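Side-chain contact in phosphoribosylformylglycinamidine synthase 2 (Thermus thermophilus, PDB 3VIU), which belongs to the PurM-like AIR synthase-related family, contains two N-terminal and two C-terminal domains of that family, and carries ADP and a magnesium ion in this model: residues A[704-707]-A[708-712]. Sequence-based numbering, arbitrary orientation.
Sequences LEWS and LEELL
Ser707 and Glu710 form a capping box where strand 702-707, an outermost strand of a seven-stranded mixed sheet in the second AIR synthase-related C-terminal domain, passes directly into helix 708-723. Each residue's side chain bonds the other's backbone N. In one direction Glu710 N donates to Ser707 OG at 3.2 Å, again close to straight. In the other, Ser707 N gives the shorter and nearly straight bond to Glu710 OE2, 2.9 Å at 172°. The Glu710 side chain can fold back this far because CG lies between its backbone N and carbonyl carbon (chi1 64°), and the chain beyond CG is extended, which brings OE2 to Ser707 N. A third bond, Ser707 OG to Glu710 OE2 at 3.3 Å, gives this oxygen two donors; both come from its anti side but from opposite faces of the carboxylate plane. The other oxygen, Glu710 OE1, forms a salt bridge with Arg396 of helix 391-399, so both carboxylate oxygens have partners.

Alongside the capping box, Trp706 and Leu711 make the apolar half of the junction, their side chains crossing at about a right angle. Trp706 NE1 donates to the carbonyl of Gln392, and Leu395 touches both side chains, so helix 391-399 packs over this corner. Leu711 CD2 lies 4.3 Å from the centroid of the Trp706 five-membered ring, an off-centre CH-pi contact. The planes of the indole and the Glu710 carboxylate are 77° apart, and Glu710 OE1 sits at the ring edge, 3.9 Å from Trp706 CD1.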
loop_
_atom_site.group_PDB
_atom_site.type_symbol
_atom_site.label_atom_id
_atom_site.label_comp_id
_atom_site.label_asym_id
_atom_site.label_seq_id
_atom_site.Cartn_x
_atom_site.Cartn_y
_atom_site.Cartn_z
ATOM N N LEU A 704 -21.292 32.297 -6.123
ATOM C CA LEU A 704 -21.781 31.033 -5.595
ATOM C C LEU A 704 -21.346 31.082 -4.136
ATOM O O LEU A 704 -20.239 31.533 -3.843
ATOM C CB LEU A 704 -21.104 29.863 -6.305
ATOM C CG LEU A 704 -21.368 29.694 -7.802
ATOM C CD1 LEU A 704 -20.509 28.545 -8.347
ATOM C CD2 LEU A 704 -22.848 29.421 -8.033
ATOM N N GLU A 705 -22.202 30.634 -3.223
ATOM C CA GLU A 705 -21.871 30.680 -1.806
ATOM C C GLU A 705 -22.433 29.555 -0.943
ATOM O O GLU A 705 -23.566 29.121 -1.116
ATOM C CB GLU A 705 -22.313 32.022 -1.229
ATOM C CG GLU A 705 -22.087 32.154 0.262
ATOM C CD GLU A 705 -22.134 33.599 0.729
ATOM O OE1 GLU A 705 -21.222 34.382 0.362
ATOM O OE2 GLU A 705 -23.086 33.954 1.458
ATOM N N TRP A 706 -21.619 29.098 0.001
ATOM C CA TRP A 706 -22.003 28.041 0.935
ATOM C C TRP A 706 -21.475 28.406 2.320
ATOM O O TRP A 706 -20.399 29.004 2.445
ATOM C CB TRP A 706 -21.371 26.714 0.545
ATOM C CG TRP A 706 -21.758 26.191 -0.784
ATOM C CD1 TRP A 706 -22.747 25.293 -1.056
ATOM C CD2 TRP A 706 -21.098 26.450 -2.029
ATOM N NE1 TRP A 706 -22.735 24.963 -2.392
ATOM C CE2 TRP A 706 -21.733 25.660 -3.011
ATOM C CE3 TRP A 706 -20.030 27.271 -2.408
ATOM C CZ2 TRP A 706 -21.334 25.663 -4.345
ATOM C CZ3 TRP A 706 -19.636 27.276 -3.733
ATOM C CH2 TRP A 706 -20.287 26.474 -4.687
ATOM N N SER A 707 -22.225 28.057 3.359
ATOM C CA SER A 707 -21.762 28.321 4.711
ATOM C C SER A 707 -20.841 27.141 5.024
ATOM O O SER A 707 -21.005 26.059 4.461
ATOM C CB SER A 707 -22.942 28.350 5.686
ATOM O OG SER A 707 -23.607 27.095 5.709
ATOM N N LEU A 708 -19.866 27.330 5.901
ATOM C CA LEU A 708 -18.973 26.221 6.222
ATOM C C LEU A 708 -19.773 25.129 6.913
ATOM O O LEU A 708 -19.426 23.954 6.854
ATOM C CB LEU A 708 -17.815 26.683 7.115
ATOM C CG LEU A 708 -16.899 27.781 6.560
ATOM C CD1 LEU A 708 -15.559 27.701 7.272
ATOM C CD2 LEU A 708 -16.691 27.614 5.058
ATOM N N GLU A 709 -20.861 25.524 7.558
ATOM C CA GLU A 709 -21.716 24.562 8.248
ATOM C C GLU A 709 -22.317 23.520 7.307
ATOM O O GLU A 709 -22.192 22.324 7.548
ATOM C CB GLU A 709 -22.849 25.284 8.982
ATOM C CG GLU A 709 -22.663 25.391 10.487
ATOM C CD GLU A 709 -23.897 25.964 11.176
ATOM O OE1 GLU A 709 -24.246 27.134 10.892
ATOM O OE2 GLU A 709 -24.520 25.245 11.993
ATOM N N GLU A 710 -22.971 23.978 6.241
ATOM C CA GLU A 710 -23.603 23.063 5.294
ATOM C C GLU A 710 -22.616 22.183 4.547
ATOM O O GLU A 710 -22.941 21.050 4.201
ATOM C CB GLU A 710 -24.487 23.828 4.297
ATOM C CG GLU A 710 -23.771 24.800 3.374
ATOM C CD GLU A 710 -24.743 25.609 2.520
ATOM O OE1 GLU A 710 -25.459 25.011 1.680
ATOM O OE2 GLU A 710 -24.792 26.845 2.693
ATOM N N LEU A 711 -21.413 22.699 4.303
ATOM C CA LEU A 711 -20.383 21.930 3.618
ATOM C C LEU A 711 -19.935 20.828 4.571
ATOM O O LEU A 711 -19.812 19.657 4.201
ATOM C CB LEU A 711 -19.191 22.828 3.267
ATOM C CG LEU A 711 -19.396 23.912 2.198
ATOM C CD1 LEU A 711 -18.127 24.735 2.048
ATOM C CD2 LEU A 711 -19.770 23.273 0.860
ATOM N N LEU A 712 -19.720 21.229 5.815
ATOM C CA LEU A 712 -19.285 20.328 6.866
ATOM C C LEU A 712 -20.279 19.197 7.152
ATOM O O LEU A 712 -19.892 18.029 7.171
ATOM C CB LEU A 712 -19.015 21.128 8.146
ATOM C CG LEU A 712 -18.270 20.397 9.263
ATOM C CD1 LEU A 712 -16.868 19.998 8.786
ATOM C CD2 LEU A 712 -18.179 21.302 10.483
#